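Local atomic coordinates of glycosaminoglycan xylosylkinase (Hydra vulgaris, PDB entry 5XOM), a protein that probably transfers phosphate to xylose in the linkage region of glycosaminoglycans, as a kinase of the Fam20 family. Residues K95-L100 against I105-F110; N133-A138 against A209-L214. One frame throughout, in Å; residues are numbered along the deposited sequence.

Contact 1. Residues K95-L100 against I105-F110; sequences KAMFSL and IQNVVF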
ATOM      1  N   LYS A  95      27.784  11.034  15.321  1.00 21.19           N
ATOM      2  CA  LYS A  95      26.366  10.707  15.308  1.00 33.25           C
ATOM      3  C   LYS A  95      25.992  10.179  16.685  1.00 30.05           C
ATOM      4  O   LYS A  95      26.848   9.981  17.548  1.00 32.24           O
ATOM      5  CB  LYS A  95      26.035   9.685  14.218  1.00 37.23           C
ATOM      6  CG  LYS A  95      26.647   8.313  14.458  1.00 44.22           C
ATOM      7  CD  LYS A  95      26.574   7.462  13.196  1.00 54.01           C
ATOM      8  CE  LYS A  95      27.216   6.097  13.396  1.00 59.03           C
ATOM      9  NZ  LYS A  95      27.206   5.309  12.130  1.00 63.20           N
ATOM     10  N   ALA A  96      24.702   9.933  16.872  1.00 29.62           N
ATOM     11  CA  ALA A  96      24.183   9.327  18.084  1.00 28.73           C
ATOM     12  C   ALA A  96      23.217   8.218  17.695  1.00 29.63           C
ATOM     13  O   ALA A  96      22.813   8.093  16.535  1.00 26.49           O
ATOM     14  CB  ALA A  96      23.488  10.356  18.989  1.00 23.85           C
ATOM     15  N   MET A  97      22.853   7.397  18.670  1.00 26.21           N
ATOM     16  CA  MET A  97      21.874   6.337  18.469  1.00 27.44           C
ATOM     17  C   MET A  97      20.761   6.538  19.494  1.00 27.79           C
ATOM     18  O   MET A  97      21.037   6.649  20.692  1.00 31.75           O
ATOM     19  CB  MET A  97      22.561   4.970  18.595  1.00 24.38           C
ATOM     20  CG  MET A  97      21.751   3.736  18.213  1.00 36.09           C
ATOM     21  SD  MET A  97      20.235   3.436  19.145  1.00 40.66           S
ATOM     22  CE  MET A  97      20.819   2.362  20.441  1.00 27.29           C
ATOM     23  N   PHE A  98      19.518   6.646  19.021  1.00 21.74           N
ATOM     24  CA  PHE A  98      18.354   6.821  19.881  1.00 24.20           C
ATOM     25  C   PHE A  98      17.497   5.562  19.878  1.00 30.43           C
ATOM     26  O   PHE A  98      17.285   4.943  18.832  1.00 32.83           O
ATOM     27  CB  PHE A  98      17.477   7.995  19.424  1.00 26.37           C
ATOM     28  CG  PHE A  98      18.142   9.342  19.529  1.00 29.40           C
ATOM     29  CD1 PHE A  98      19.257   9.536  20.325  1.00 29.58           C
ATOM     30  CD2 PHE A  98      17.620  10.429  18.834  1.00 25.92           C
ATOM     31  CE1 PHE A  98      19.852  10.791  20.424  1.00 30.82           C
ATOM     32  CE2 PHE A  98      18.209  11.683  18.928  1.00 25.52           C
ATOM     33  CZ  PHE A  98      19.323  11.863  19.721  1.00 26.79           C
ATOM     34  N   SER A  99      16.994   5.190  21.047  1.00 27.87           N
ATOM     35  CA  SER A  99      15.971   4.164  21.178  1.00 28.74           C
ATOM     36  C   SER A  99      14.616   4.853  21.271  1.00 31.52           C
ATOM     37  O   SER A  99      14.394   5.646  22.185  1.00 33.77           O
ATOM     38  CB  SER A  99      16.216   3.306  22.411  1.00 31.30           C
ATOM     39  OG  SER A  99      17.394   2.550  22.232  1.00 32.14           O
ATOM     40  N   LEU A 100      13.723   4.562  20.324  1.00 28.54           N
ATOM     41  CA  LEU A 100      12.389   5.138  20.352  1.00 26.19           C
ATOM     42  C   LEU A 100      11.387   4.174  20.975  1.00 34.64           C
ATOM     43  O   LEU A 100      11.451   2.952  20.773  1.00 34.77           O
ATOM     44  CB  LEU A 100      11.910   5.535  18.953  1.00 18.83           C
ATOM     45  CG  LEU A 100      12.898   6.388  18.160  1.00 30.26           C
ATOM     46  CD1 LEU A 100      12.392   6.577  16.738  1.00 25.25           C
ATOM     47  CD2 LEU A 100      13.171   7.721  18.876  1.00 21.60           C
ATOM     48  N   ILE A 105      10.988  -1.700  21.199  1.00 39.64           N
ATOM     49  CA  ILE A 105      11.872  -0.552  21.028  1.00 43.97           C
ATOM     50  C   ILE A 105      12.379  -0.512  19.592  1.00 39.81           C
ATOM     51  O   ILE A 105      12.718  -1.548  19.011  1.00 43.98           O
ATOM     52  CB  ILE A 105      13.038  -0.623  22.034  1.00 47.85           C
ATOM     53  CG1 ILE A 105      12.510  -0.531  23.469  1.00 54.20           C
ATOM     54  CG2 ILE A 105      14.049   0.467  21.768  1.00 45.00           C
ATOM     55  CD1 ILE A 105      11.775   0.759  23.775  1.00 57.28           C
ATOM     56  N   GLN A 106      12.427   0.686  19.006  1.00 37.36           N
ATOM     57  CA  GLN A 106      12.938   0.876  17.652  1.00 33.81           C
ATOM     58  C   GLN A 106      14.116   1.839  17.682  1.00 29.68           C
ATOM     59  O   GLN A 106      13.958   3.008  18.048  1.00 24.74           O
ATOM     60  CB  GLN A 106      11.849   1.397  16.715  1.00 30.21           C
ATOM     61  CG  GLN A 106      12.361   1.698  15.318  1.00 31.57           C
ATOM     62  CD  GLN A 106      12.856   0.450  14.604  1.00 32.15           C
ATOM     63  OE1 GLN A 106      12.111  -0.510  14.417  1.00 35.01           O
ATOM     64  NE2 GLN A 106      14.120   0.457  14.213  1.00 28.76           N
ATOM     65  N   ASN A 107      15.285   1.360  17.270  1.00 26.98           N
ATOM     66  CA  ASN A 107      16.487   2.181  17.242  1.00 26.69           C
ATOM     67  C   ASN A 107      16.587   2.988  15.950  1.00 27.73           C
ATOM     68  O   ASN A 107      16.129   2.560  14.885  1.00 26.04           O
ATOM     69  CB  ASN A 107      17.727   1.311  17.420  1.00 24.23           C
ATOM     70  CG  ASN A 107      17.885   0.831  18.844  1.00 30.32           C
ATOM     71  OD1 ASN A 107      17.179   1.286  19.744  1.00 30.83           O
ATOM     72  ND2 ASN A 107      18.810  -0.094  19.059  1.00 32.80           N
ATOM     73  N   VAL A 108      17.169   4.187  16.067  1.00 25.18           N
ATOM     74  CA  VAL A 108      17.487   5.036  14.925  1.00 23.27           C
ATOM     75  C   VAL A 108      18.897   5.589  15.083  1.00 28.65           C
ATOM     76  O   VAL A 108      19.411   5.735  16.197  1.00 29.80           O
ATOM     77  CB  VAL A 108      16.483   6.202  14.744  1.00 23.74           C
ATOM     78  CG1 VAL A 108      15.096   5.673  14.400  1.00 18.41           C
ATOM     79  CG2 VAL A 108      16.444   7.098  15.987  1.00 25.42           C
ATOM     80  N   VAL A 109      19.534   5.860  13.950  1.00 28.42           N
ATOM     81  CA  VAL A 109      20.726   6.698  13.908  1.00 24.15           C
ATOM     82  C   VAL A 109      20.284   8.156  13.896  1.00 29.04           C
ATOM     83  O   VAL A 109      19.324   8.515  13.203  1.00 25.57           O
ATOM     84  CB  VAL A 109      21.577   6.362  12.668  1.00 27.55           C
ATOM     85  CG1 VAL A 109      22.768   7.317  12.548  1.00 27.55           C
ATOM     86  CG2 VAL A 109      22.031   4.909  12.698  1.00 24.77           C
ATOM     87  N   PHE A 110      20.966   9.005  14.665  1.00 28.27           N
ATOM     88  CA  PHE A 110      20.704  10.441  14.669  1.00 26.86           C
ATOM     89  C   PHE A 110      21.901  11.189  14.100  1.00 24.95           C
ATOM     90  O   PHE A 110      23.001  11.122  14.657  1.00 25.24           O
ATOM     91  CB  PHE A 110      20.385  10.960  16.072  1.00 25.78           C
ATOM     92  CG  PHE A 110      20.196  12.450  16.122  1.00 24.19           C
ATOM     93  CD1 PHE A 110      19.089  13.035  15.529  1.00 23.83           C
ATOM     94  CD2 PHE A 110      21.129  13.265  16.748  1.00 24.32           C
ATOM     95  CE1 PHE A 110      18.910  14.409  15.563  1.00 24.24           C
ATOM     96  CE2 PHE A 110      20.955  14.644  16.788  1.00 28.80           C
ATOM     97  CZ  PHE A 110      19.843  15.213  16.194  1.00 27.58           C
TER

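Contact 2. Residues N133-A138 against A209-L214; sequences NAEIAA and ALILWL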
ATOM      1  N   ASN A 133      20.556  16.780   6.085  1.00 19.39           N
ATOM      2  CA  ASN A 133      19.495  17.020   5.118  1.00 22.14           C
ATOM      3  C   ASN A 133      19.682  16.181   3.871  1.00 20.67           C
ATOM      4  O   ASN A 133      18.705  15.912   3.166  1.00 18.70           O
ATOM      5  CB  ASN A 133      19.428  18.508   4.748  1.00 21.59           C
ATOM      6  CG  ASN A 133      20.693  18.991   4.055  1.00 28.36           C
ATOM      7  OD1 ASN A 133      21.806  18.739   4.524  1.00 22.50           O
ATOM      8  ND2 ASN A 133      20.526  19.674   2.922  1.00 17.81           N
ATOM      9  N   ALA A 134      20.916  15.750   3.600  1.00 23.10           N
ATOM     10  CA  ALA A 134      21.166  14.873   2.464  1.00 22.17           C
ATOM     11  C   ALA A 134      20.540  13.502   2.675  1.00 22.03           C
ATOM     12  O   ALA A 134      20.030  12.901   1.721  1.00 20.96           O
ATOM     13  CB  ALA A 134      22.670  14.744   2.221  1.00 18.52           C
ATOM     14  N   GLU A 135      20.568  12.987   3.913  1.00 17.91           N
ATOM     15  CA  GLU A 135      19.922  11.707   4.195  1.00 23.17           C
ATOM     16  C   GLU A 135      18.432  11.774   3.896  1.00 22.09           C
ATOM     17  O   GLU A 135      17.864  10.835   3.330  1.00 20.50           O
ATOM     18  CB  GLU A 135      20.142  11.288   5.657  1.00 20.56           C
ATOM     19  CG  GLU A 135      21.571  10.881   6.017  1.00 27.42           C
ATOM     20  CD  GLU A 135      21.940   9.445   5.617  1.00 32.60           C
ATOM     21  OE1 GLU A 135      21.239   8.821   4.786  1.00 24.82           O
ATOM     22  OE2 GLU A 135      22.951   8.938   6.147  1.00 27.02           O
ATOM     23  N   ILE A 136      17.782  12.876   4.280  1.00 21.60           N
ATOM     24  CA  ILE A 136      16.353  13.037   4.019  1.00 21.85           C
ATOM     25  C   ILE A 136      16.087  13.077   2.520  1.00 22.53           C
ATOM     26  O   ILE A 136      15.211  12.372   2.007  1.00 20.81           O
ATOM     27  CB  ILE A 136      15.824  14.301   4.717  1.00 22.78           C
ATOM     28  CG1 ILE A 136      16.011  14.178   6.230  1.00 17.21           C
ATOM     29  CG2 ILE A 136      14.352  14.519   4.384  1.00 18.97           C
ATOM     30  CD1 ILE A 136      15.875  15.479   6.956  1.00 16.98           C
ATOM     31  N   ALA A 137      16.842  13.907   1.795  1.00 18.05           N
ATOM     32  CA  ALA A 137      16.628  14.031   0.359  1.00 21.05           C
ATOM     33  C   ALA A 137      16.926  12.720  -0.359  1.00 21.39           C
ATOM     34  O   ALA A 137      16.190  12.322  -1.266  1.00 20.67           O
ATOM     35  CB  ALA A 137      17.480  15.163  -0.204  1.00 17.81           C
ATOM     36  N   ALA A 138      17.993  12.025   0.045  1.00 24.99           N
ATOM     37  CA  ALA A 138      18.348  10.774  -0.618  1.00 22.22           C
ATOM     38  C   ALA A 138      17.279   9.706  -0.400  1.00 20.84           C
ATOM     39  O   ALA A 138      16.991   8.913  -1.302  1.00 21.07           O
ATOM     40  CB  ALA A 138      19.706  10.284  -0.115  1.00 18.81           C
ATOM     41  N   ALA A 209      18.619  14.450  11.447  1.00 19.07           N
ATOM     42  CA  ALA A 209      17.898  13.416  10.718  1.00 18.27           C
ATOM     43  C   ALA A 209      17.950  12.111  11.499  1.00 23.20           C
ATOM     44  O   ALA A 209      18.983  11.768  12.079  1.00 21.38           O
ATOM     45  CB  ALA A 209      18.493  13.209   9.314  1.00 17.21           C
ATOM     46  N   LEU A 210      16.828  11.394  11.521  1.00 22.47           N
ATOM     47  CA  LEU A 210      16.733  10.075  12.138  1.00 21.90           C
ATOM     48  C   LEU A 210      16.610   9.030  11.038  1.00 24.05           C
ATOM     49  O   LEU A 210      15.767   9.170  10.141  1.00 20.30           O
ATOM     50  CB  LEU A 210      15.526   9.993  13.080  1.00 17.97           C
ATOM     51  CG  LEU A 210      15.589  10.603  14.488  1.00 23.12           C
ATOM     52  CD1 LEU A 210      15.856  12.087  14.456  1.00 28.10           C
ATOM     53  CD2 LEU A 210      14.286  10.343  15.223  1.00 21.45           C
ATOM     54  N   ILE A 211      17.440   7.984  11.104  1.00 20.93           N
ATOM     55  CA  ILE A 211      17.427   6.893  10.132  1.00 21.36           C
ATOM     56  C   ILE A 211      17.135   5.592  10.869  1.00 24.09           C
ATOM     57  O   ILE A 211      17.850   5.241  11.814  1.00 26.38           O
ATOM     58  CB  ILE A 211      18.760   6.785   9.370  1.00 22.72           C
ATOM     59  CG1 ILE A 211      19.109   8.112   8.690  1.00 22.65           C
ATOM     60  CG2 ILE A 211      18.679   5.657   8.324  1.00 18.58           C
ATOM     61  CD1 ILE A 211      20.124   8.944   9.446  1.00 22.87           C
ATOM     62  N   LEU A 212      16.100   4.875  10.424  1.00 24.68           N
ATOM     63  CA  LEU A 212      15.708   3.620  11.059  1.00 27.00           C
ATOM     64  C   LEU A 212      16.763   2.535  10.908  1.00 27.68           C
ATOM     65  O   LEU A 212      17.300   2.304   9.816  1.00 24.92           O
ATOM     66  CB  LEU A 212      14.407   3.081  10.469  1.00 30.07           C
ATOM     67  CG  LEU A 212      13.074   3.700  10.840  1.00 31.80           C
ATOM     68  CD1 LEU A 212      11.980   2.972  10.084  1.00 27.44           C
ATOM     69  CD2 LEU A 212      12.846   3.616  12.345  1.00 20.35           C
ATOM     70  N   TRP A 213      17.010   1.828  12.005  1.00 23.13           N
ATOM     71  CA  TRP A 213      17.710   0.555  11.930  1.00 27.62           C
ATOM     72  C   TRP A 213      16.903  -0.467  11.151  1.00 26.07           C
ATOM     73  O   TRP A 213      15.679  -0.546  11.280  1.00 26.34           O
ATOM     74  CB  TRP A 213      17.944  -0.006  13.321  1.00 25.06           C
ATOM     75  CG  TRP A 213      19.115   0.509  14.015  1.00 33.54           C
ATOM     76  CD1 TRP A 213      19.706   1.710  13.789  1.00 34.61           C
ATOM     77  CD2 TRP A 213      19.863  -0.142  15.024  1.00 38.52           C
ATOM     78  NE1 TRP A 213      20.787   1.848  14.633  1.00 36.30           N
ATOM     79  CE2 TRP A 213      20.908   0.725  15.400  1.00 38.87           C
ATOM     80  CE3 TRP A 213      19.749  -1.377  15.663  1.00 35.16           C
ATOM     81  CZ2 TRP A 213      21.832   0.395  16.381  1.00 39.08           C
ATOM     82  CZ3 TRP A 213      20.670  -1.695  16.638  1.00 33.93           C
ATOM     83  CH2 TRP A 213      21.703  -0.816  16.994  1.00 38.52           C
ATOM     84  N   LEU A 214      17.602  -1.276  10.368  1.00 27.83           N
ATOM     85  CA  LEU A 214      16.995  -2.481   9.838  1.00 29.21           C
ATOM     86  C   LEU A 214      16.750  -3.473  10.977  1.00 31.23           C
ATOM     87  O   LEU A 214      17.547  -3.551  11.919  1.00 35.77           O
ATOM     88  CB  LEU A 214      17.899  -3.114   8.774  1.00 29.95           C
ATOM     89  CG  LEU A 214      17.768  -2.588   7.341  1.00 33.74           C
ATOM     90  CD1 LEU A 214      18.133  -1.107   7.251  1.00 38.74           C
ATOM     91  CD2 LEU A 214      18.633  -3.401   6.407  1.00 35.32           C
TER

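Contact 1. Residues K95-L100 against I105-F110
Phe98 and Phe110 meet on the packed face of an antiparallel beta hairpin, whose strands 96-100 and 106-112 lie side by side in a five-stranded sheet. Six backbone hydrogen bonds fix the register, two each for the pairs Ala96-Phe110, Phe98-Val108 and Leu100-Gln106. The side chains of these pairs share one face, and all six residues are buried. There the two rings are nearly parallel (19°) but slid apart, so that they barely overlap. The slide places Phe110 CB over the Phe98 ring, 3.9 Å from its centroid, a CH-pi contact. With CG anti to the backbone N (chi1 176°), the Phe110 ring extends past Phe98, whose CE2 lies 3.5 Å from Phe110 CG. Val108 divides its two methyls: CG2 packs on Phe98 CB at 3.7 Å, while CG1 meets Leu100 CD1, the two side chains crossing at about a right angle. Strand 82-86 and Trp50 of helix 49-56 add further cover.

The opposite face is looser. Met97, Asn107 and Val109 are partly exposed there, although each also touches Trp213, and Lys95 at the hairpin's end is exposed. Met97 leans forward and across to the partner strand, bringing SD within 3.5 Å of Asn107 CG. A leucine in place of Asn107 would probably leave the buried Ser99 hydroxyl without its acceptor across the strands and deprive the Met97 thioether of its amide neighbour. That hydroxyl, Ser99 OG, donates to Asn107 OD1 over 2.8 Å, approaching 32° out of the carbonyl plane.

Contact 2. Residues N133-A138 against A209-L214
Glu135 reaches Ile211 through its first torsion (chi1 -70°), which sets CG anti to the carbonyl carbon and toward the strand, while a bend at chi2 directs the carboxylate onward. Ile211 answers with a chi2 of 100°, away from the usual staggered values, and this swings CD1 to 4.2 Å from Glu135 CG. The two side chains cross at about a right angle. The rest of the contact gathers round Ala209 CB, which points at the helix: Ile136 CG1 lies 4.1 Å from it and Ile136 CD1 4.2 Å, with Glu135 CB a little farther off at 4.4 Å. Every approach is thus between carbon atoms at relaxed van der Waals separation, and the segments bury only 153 Å² between them. That small area fits a helix and a strand whose axes pass 8.2 Å apart at 51°, meeting through two consecutive helix residues and two alternate strand residues.

The apolar stem of Glu135 therefore packs on the strand while its polar end is held elsewhere. OE2 forms a salt bridge with Lys111, on the strand next to 205-212, and OE1 accepts a hydrogen bond from Asn297 N. This lysine-glutamate pair, joining a sheet strand to a helix packed against it, is consistent with the pair linking beta3 to helix alphaC in protein kinases. Helix 132-144 accordingly lies over the face of the sheet bearing Ala209 and Ile211, where Val153 of strand 153-159 touches Glu135, Ile136 and Ile211; Leu210 points to the other face, against Phe110 of strand 106-112.

How the contacts relate
The centres of contacts 1 and 2 lie about 12 Å apart, and both draw on one antiparallel sheet, ordered 82-86, 96-100, 106-112, 205-212, 153-159. Strand 106-112 belongs to contact 1 and strand 205-212 to contact 2, and they are neighbours: Val109 N lies 2.8 Å from Ile211 O, and Asn107 O 3.1 Å from Trp213 N, both probable hydrogen bonds. Along the chain the hairpin closes first, helix 132-144 is the next regular element, and strand 205-212 returns later to join the hairpin's edge. Contact 1 thus pairs two strands of the sheet and contact 2 packs a helix against it, as in the small lobe of a kinase.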